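Side-chain contacts in phosphoglycolate phosphatase (Thermoplasma acidophilum, PDB 1L6R), which catalyses the magnesium-dependent hydrolysis of 2-phosphoglycolate to glycolate and phosphate, and less efficiently releases phosphate from pyrophosphate: residues I10-D13 / G14-D18; R21-T25 / K26-S30. The protein carries 1 engineered substitution. All coordinates share one frame; numbering follows the deposited sequence. Where two conformers were deposited one is given.

Contact 1: residues I10-D13 / G14-D18. Engineered in segment 14-18: Asn15 (natural residue Thr). With CA (calcium ion), chain C; CA (calcium ion), chain D.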
ATOM      1  N   ILE A  10      -9.332 -10.112   9.517  1.00 11.19           N
ATOM      2  CA  ILE A  10     -10.509  -9.306   9.800  1.00 11.55           C
ATOM      3  C   ILE A  10     -10.287  -8.080  10.675  1.00 11.39           C
ATOM      4  O   ILE A  10      -9.624  -8.161  11.710  1.00 12.09           O
ATOM      5  CB  ILE A  10     -11.573 -10.188  10.501  1.00 12.79           C
ATOM      6  CG1 ILE A  10     -11.784 -11.487   9.715  1.00 13.76           C
ATOM      7  CG2 ILE A  10     -12.879  -9.425  10.651  1.00 12.38           C
ATOM      8  CD1 ILE A  10     -12.712 -12.475  10.402  1.00 14.32           C
ATOM      9  N   ASP A  11     -10.872  -6.960  10.244  1.00 11.20           N
ATOM     10  CA  ASP A  11     -10.838  -5.680  10.958  1.00 10.81           C
ATOM     11  C   ASP A  11     -11.800  -5.830  12.142  1.00 10.97           C
ATOM     12  O   ASP A  11     -13.021  -5.921  11.965  1.00 12.45           O
ATOM     13  CB  ASP A  11     -11.306  -4.594   9.989  1.00 11.21           C
ATOM     14  CG  ASP A  11     -11.600  -3.281  10.654  1.00 13.11           C
ATOM     15  OD1 ASP A  11     -11.224  -3.058  11.823  1.00 14.52           O
ATOM     16  OD2 ASP A  11     -12.228  -2.465   9.959  1.00 13.55           O
ATOM     17  N   VAL A  12     -11.248  -5.858  13.347  1.00 11.17           N
ATOM     18  CA  VAL A  12     -12.053  -6.047  14.549  1.00 11.95           C
ATOM     19  C   VAL A  12     -13.124  -4.991  14.776  1.00 12.66           C
ATOM     20  O   VAL A  12     -14.320  -5.296  14.850  1.00 13.43           O
ATOM     21  CB  VAL A  12     -11.152  -6.080  15.815  1.00 11.95           C
ATOM     22  CG1 VAL A  12     -12.000  -6.089  17.085  1.00 12.90           C
ATOM     23  CG2 VAL A  12     -10.256  -7.313  15.784  1.00 13.59           C
ATOM     24  N   ASP A  13     -12.701  -3.743  14.859  0.58 12.91           N
ATOM     25  CA  ASP A  13     -13.636  -2.670  15.130  0.50 13.08           C
ATOM     26  C   ASP A  13     -14.582  -2.364  13.990  0.46 12.06           C
ATOM     27  O   ASP A  13     -15.726  -1.962  14.212  0.26 13.01           O
ATOM     28  CB  ASP A  13     -12.843  -1.451  15.545  0.36 13.96           C
ATOM     29  CG  ASP A  13     -11.813  -1.800  16.584  0.62 14.10           C
ATOM     30  OD1 ASP A  13     -10.638  -2.040  16.227  0.73 14.32           O
ATOM     31  OD2 ASP A  13     -12.194  -1.879  17.767  0.48 14.46           O
ATOM     32  N   GLY A  14     -14.115  -2.568  12.767  1.00 11.53           N
ATOM     33  CA  GLY A  14     -14.961  -2.315  11.626  1.00 11.28           C
ATOM     34  C   GLY A  14     -15.983  -3.380  11.291  1.00 11.55           C
ATOM     35  O   GLY A  14     -17.049  -3.047  10.783  1.00 13.19           O
ATOM     36  N   ASN A  15     -15.700  -4.636  11.623  1.00 11.04           N
ATOM     37  CA  ASN A  15     -16.570  -5.740  11.214  1.00 10.87           C
ATOM     38  C   ASN A  15     -17.062  -6.723  12.254  1.00 11.90           C
ATOM     39  O   ASN A  15     -17.932  -7.530  11.947  1.00 11.49           O
ATOM     40  CB  ASN A  15     -15.840  -6.541  10.138  1.00 10.69           C
ATOM     41  CG  ASN A  15     -15.545  -5.723   8.909  1.00 12.10           C
ATOM     42  OD1 ASN A  15     -16.398  -5.571   8.024  1.00 14.84           O
ATOM     43  ND2 ASN A  15     -14.343  -5.158   8.849  1.00 13.23           N
ATOM     44  N   LEU A  16     -16.512  -6.686  13.460  1.00 11.22           N
ATOM     45  CA  LEU A  16     -16.929  -7.652  14.472  1.00 11.64           C
ATOM     46  C   LEU A  16     -17.749  -7.050  15.588  1.00 11.18           C
ATOM     47  O   LEU A  16     -18.042  -7.728  16.565  1.00 12.28           O
ATOM     48  CB  LEU A  16     -15.697  -8.354  15.068  1.00 11.15           C
ATOM     49  CG  LEU A  16     -14.820  -9.115  14.071  1.00 11.54           C
ATOM     50  CD1 LEU A  16     -13.691  -9.822  14.811  1.00 12.41           C
ATOM     51  CD2 LEU A  16     -15.669 -10.142  13.319  1.00 13.04           C
ATOM     52  N   THR A  17     -18.138  -5.788  15.447  1.00 11.40           N
ATOM     53  CA  THR A  17     -18.896  -5.123  16.497  1.00 12.08           C
ATOM     54  C   THR A  17     -20.251  -4.596  16.054  1.00 12.07           C
ATOM     55  O   THR A  17     -20.498  -4.404  14.860  1.00 13.02           O
ATOM     56  CB  THR A  17     -18.081  -3.954  17.101  1.00 12.14           C
ATOM     57  OG1 THR A  17     -17.824  -2.965  16.090  1.00 14.95           O
ATOM     58  CG2 THR A  17     -16.750  -4.460  17.643  1.00 13.56           C
ATOM     59  N   ASP A  18     -21.140  -4.377  17.016  1.00 12.44           N
ATOM     60  CA  ASP A  18     -22.457  -3.854  16.675  1.00 13.50           C
ATOM     61  C   ASP A  18     -22.469  -2.339  16.793  1.00 13.85           C
ATOM     62  O   ASP A  18     -21.417  -1.719  16.950  1.00 13.83           O
ATOM     63  CB  ASP A  18     -23.552  -4.494  17.549  1.00 15.30           C
ATOM     64  CG  ASP A  18     -23.430  -4.158  19.028  1.00 14.89           C
ATOM     65  OD1 ASP A  18     -22.772  -3.159  19.397  1.00 14.76           O
ATOM     66  OD2 ASP A  18     -24.034  -4.902  19.832  1.00 17.18           O
TER
HETATM   67 CA    CA C 901     -12.032  -0.232   9.133  1.00 12.71          CA
HETATM   68 CA    CA D 902     -18.138  -0.749  10.622  1.00 11.43          CA
HETATM   69  O   HOH W   1     -10.331  -0.394  11.176  1.00 16.36           O
HETATM   70  O   HOH W   2     -18.080  -1.571  13.034  1.00 13.44           O
HETATM   71  O   HOH W   3     -12.915   1.336  10.861  1.00 16.67           O
HETATM   72  O   HOH W   4     -17.158   1.160  11.969  1.00 16.49           O
HETATM   73  O   HOH W   5     -19.443  -2.225   9.173  1.00 14.36           O
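Asp11 and Gly14 meet in the DxD motif (motif I) of the HAD superfamily, where strand 7-11 ends and a single helical turn begins at the active site. Asp11 is the nucleophile and also the N-cap of that turn. Its CG lies anti to the backbone N (chi1 168°), which places the carboxylate over the turn. Gly14 N donates to Asp11 OD1 at 3.1 Å and comes from above the carboxylate plane. The other oxygen, Asp11 OD2, binds a calcium ion at 2.4 Å; Asp177, Asn180 and Asp181 complete the protein ligands. The carboxylate is thus held at both oxygens. Gly14 O binds a second calcium ion, shared with Asp177. Asp11 O accepts from the backbone N of Asn15, an engineered residue, and Val12 O accepts from Leu16 N. Asp13 OD1 is hydrogen-bonded to Ser45 OG. The side chains of Ile10 and Leu16 cross at about a right angle, with Ile10 CG2 3.9 Å from Leu16 CD2. A water bound to the second calcium ion donates to Asp13 O at 2.7 Å.

Contact 2: residues R21-T25 / K26-S30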
ATOM      1  N   ARG A  21     -20.543  -0.831  19.628  1.00 15.81           N
ATOM      2  CA  ARG A  21     -19.158  -1.302  19.702  1.00 15.26           C
ATOM      3  C   ARG A  21     -19.000  -2.610  20.471  1.00 13.83           C
ATOM      4  O   ARG A  21     -17.886  -2.977  20.846  1.00 14.93           O
ATOM      5  CB  ARG A  21     -18.236  -0.233  20.317  1.00 16.39           C
ATOM      6  CG  ARG A  21     -18.242   1.091  19.560  1.00 18.37           C
ATOM      7  CD  ARG A  21     -17.183   2.049  20.085  1.00 20.05           C
ATOM      8  NE  ARG A  21     -17.089   3.261  19.272  1.00 22.24           N
ATOM      9  CZ  ARG A  21     -16.357   4.325  19.594  1.00 21.26           C
ATOM     10  NH1 ARG A  21     -15.654   4.336  20.719  1.00 23.31           N
ATOM     11  NH2 ARG A  21     -16.312   5.372  18.780  1.00 21.42           N
ATOM     12  N   LEU A  22     -20.100  -3.325  20.693  1.00 12.73           N
ATOM     13  CA  LEU A  22     -20.018  -4.597  21.406  1.00 12.97           C
ATOM     14  C   LEU A  22     -19.678  -5.697  20.413  1.00 12.01           C
ATOM     15  O   LEU A  22     -20.061  -5.632  19.242  1.00 14.21           O
ATOM     16  CB  LEU A  22     -21.347  -4.919  22.101  1.00 13.39           C
ATOM     17  CG  LEU A  22     -21.884  -3.844  23.055  1.00 12.04           C
ATOM     18  CD1 LEU A  22     -23.115  -4.378  23.779  1.00 15.61           C
ATOM     19  CD2 LEU A  22     -20.810  -3.439  24.046  1.00 13.96           C
ATOM     20  N   ILE A  23     -18.963  -6.719  20.864  1.00 12.16           N
ATOM     21  CA  ILE A  23     -18.609  -7.803  19.968  1.00 11.83           C
ATOM     22  C   ILE A  23     -19.874  -8.579  19.567  1.00 11.72           C
ATOM     23  O   ILE A  23     -20.763  -8.837  20.385  1.00 12.39           O
ATOM     24  CB  ILE A  23     -17.553  -8.737  20.635  1.00 11.58           C
ATOM     25  CG1 ILE A  23     -16.862  -9.596  19.577  1.00 12.46           C
ATOM     26  CG2 ILE A  23     -18.193  -9.592  21.725  1.00 12.21           C
ATOM     27  CD1 ILE A  23     -15.776  -8.835  18.824  1.00 14.02           C
ATOM     28  N   SER A  24     -19.962  -8.909  18.288  1.00 11.56           N
ATOM     29  CA  SER A  24     -21.102  -9.652  17.770  1.00 11.31           C
ATOM     30  C   SER A  24     -20.964 -11.133  18.105  1.00 11.95           C
ATOM     31  O   SER A  24     -20.003 -11.778  17.692  1.00 11.78           O
ATOM     32  CB  SER A  24     -21.168  -9.463  16.258  1.00 12.82           C
ATOM     33  OG  SER A  24     -22.014 -10.434  15.665  1.00 13.84           O
ATOM     34  N   THR A  25     -21.920 -11.680  18.854  1.00 12.44           N
ATOM     35  CA  THR A  25     -21.831 -13.095  19.186  1.00 12.94           C
ATOM     36  C   THR A  25     -22.034 -13.965  17.948  1.00 13.44           C
ATOM     37  O   THR A  25     -21.455 -15.047  17.848  1.00 13.66           O
ATOM     38  CB  THR A  25     -22.836 -13.490  20.279  1.00 14.14           C
ATOM     39  OG1 THR A  25     -24.163 -13.162  19.858  1.00 15.26           O
ATOM     40  CG2 THR A  25     -22.517 -12.756  21.567  1.00 14.22           C
ATOM     41  N   LYS A  26     -22.839 -13.497  16.997  1.00 12.86           N
ATOM     42  CA  LYS A  26     -23.027 -14.254  15.764  1.00 14.13           C
ATOM     43  C   LYS A  26     -21.696 -14.307  15.006  1.00 13.03           C
ATOM     44  O   LYS A  26     -21.337 -15.335  14.431  1.00 13.11           O
ATOM     45  CB  LYS A  26     -24.105 -13.613  14.889  1.00 14.71           C
ATOM     46  CG  LYS A  26     -25.517 -13.794  15.427  1.00 17.95           C
ATOM     47  CD  LYS A  26     -26.530 -13.172  14.492  1.00 20.11           C
ATOM     48  CE  LYS A  26     -27.941 -13.293  15.043  1.00 23.43           C
ATOM     49  NZ  LYS A  26     -28.916 -12.608  14.148  1.00 25.86           N
ATOM     50  N   ALA A  27     -20.951 -13.203  15.010  1.00 12.84           N
ATOM     51  CA  ALA A  27     -19.655 -13.194  14.328  1.00 12.31           C
ATOM     52  C   ALA A  27     -18.689 -14.158  15.028  1.00 12.05           C
ATOM     53  O   ALA A  27     -17.910 -14.855  14.378  1.00 13.27           O
ATOM     54  CB  ALA A  27     -19.076 -11.777  14.308  1.00 12.10           C
ATOM     55  N   ILE A  28     -18.738 -14.194  16.359  1.00 12.76           N
ATOM     56  CA  ILE A  28     -17.886 -15.096  17.120  1.00 12.32           C
ATOM     57  C   ILE A  28     -18.178 -16.547  16.731  1.00 13.21           C
ATOM     58  O   ILE A  28     -17.259 -17.314  16.468  1.00 13.38           O
ATOM     59  CB  ILE A  28     -18.116 -14.946  18.642  1.00 12.48           C
ATOM     60  CG1 ILE A  28     -17.598 -13.587  19.127  1.00 12.97           C
ATOM     61  CG2 ILE A  28     -17.393 -16.068  19.386  1.00 13.31           C
ATOM     62  CD1 ILE A  28     -17.974 -13.269  20.574  1.00 13.77           C
ATOM     63  N   GLU A  29     -19.454 -16.924  16.685  1.00 14.11           N
ATOM     64  CA  GLU A  29     -19.777 -18.302  16.326  1.00 14.03           C
ATOM     65  C   GLU A  29     -19.412 -18.607  14.876  1.00 13.87           C
ATOM     66  O   GLU A  29     -19.001 -19.724  14.573  1.00 15.01           O
ATOM     67  CB  GLU A  29     -21.252 -18.608  16.584  1.00 15.08           C
ATOM     68  CG  GLU A  29     -21.671 -18.532  18.071  1.00 15.99           C
ATOM     69  CD  GLU A  29     -20.938 -19.522  18.998  1.00 18.29           C
ATOM     70  OE1 GLU A  29     -20.199 -20.413  18.517  1.00 18.58           O
ATOM     71  OE2 GLU A  29     -21.112 -19.413  20.235  1.00 19.37           O
ATOM     72  N   SER A  30     -19.540 -17.623  13.984  1.00 13.57           N
ATOM     73  CA  SER A  30     -19.169 -17.843  12.584  1.00 14.18           C
ATOM     74  C   SER A  30     -17.668 -18.111  12.501  1.00 14.08           C
ATOM     75  O   SER A  30     -17.209 -18.990  11.773  1.00 14.57           O
ATOM     76  CB  SER A  30     -19.523 -16.622  11.730  1.00 14.96           C
ATOM     77  OG  SER A  30     -20.922 -16.411  11.695  1.00 15.93           O
TER
HETATM   78  O   HOH W   6     -24.435 -10.895  16.874  1.00 16.66           O
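Ser24 OG accepts from Ala27 N at 3.0 Å, with an N-H...O angle of 157°. With chi1 at 164° the hydroxyl stands opposite the serine's own N and beside its carbonyl carbon, which brings it to the amides that follow. A water lies 2.7 Å from Ser24 OG and accepts from Lys26 N, so it bridges the hydroxyl to a second amide. Ala27 CB packs beside the same serine, 3.7 Å from Ser24 CB. On the backbone, Ser24 O receives Ile28 N and Thr25 O receives Glu29 N. Ser24 is the N-cap of helix 25-36, and these bonds close its first turn. Replacing Ser24 by an alanine would remove OG, which would probably leave Ala27 N without its capping acceptor and the water with only one of the two partners described. Ile23, just before the cap, crosses Ile28 at about a right angle. Its CG2 comes to 3.9 Å from Ile28 CD1, and its CG1 lies alongside the same methyl. Both isoleucines also touch Leu59 of helix 49-60. Ala27 packs on Ile217 of helix 215-223. Lys26 runs extended away from the cap, and its NZ forms a salt bridge with Glu215. Lys26 O accepts from both Ser30 N and Ser30 OG, one turn on, which approach from opposite faces of its carbonyl plane. The hydroxyl bond measures 3.0 Å from Ser30 OG to Lys26 O.

Both contacts are helix starts with a side-chain N-cap, and they follow each other in the chain. Contact 1 is buried at the end of a central strand. Contact 2 is partly exposed: its centre is about 16 Å from the centre of the chain, against about 8 Å for contact 1. Their chemistry differs. The cap of contact 1 is a carboxylate that also binds metal and belongs to the nucleophile. The cap of contact 2 is a hydroxyl bridged by a water to a second amide. The two meet directly: Leu16 O probably accepts a hydrogen bond from Ser24 N at 2.8 Å, and Leu16 CD2 packs against Ala27 CB. Leu16 thus ties helix 25-36 to the catalytic turn.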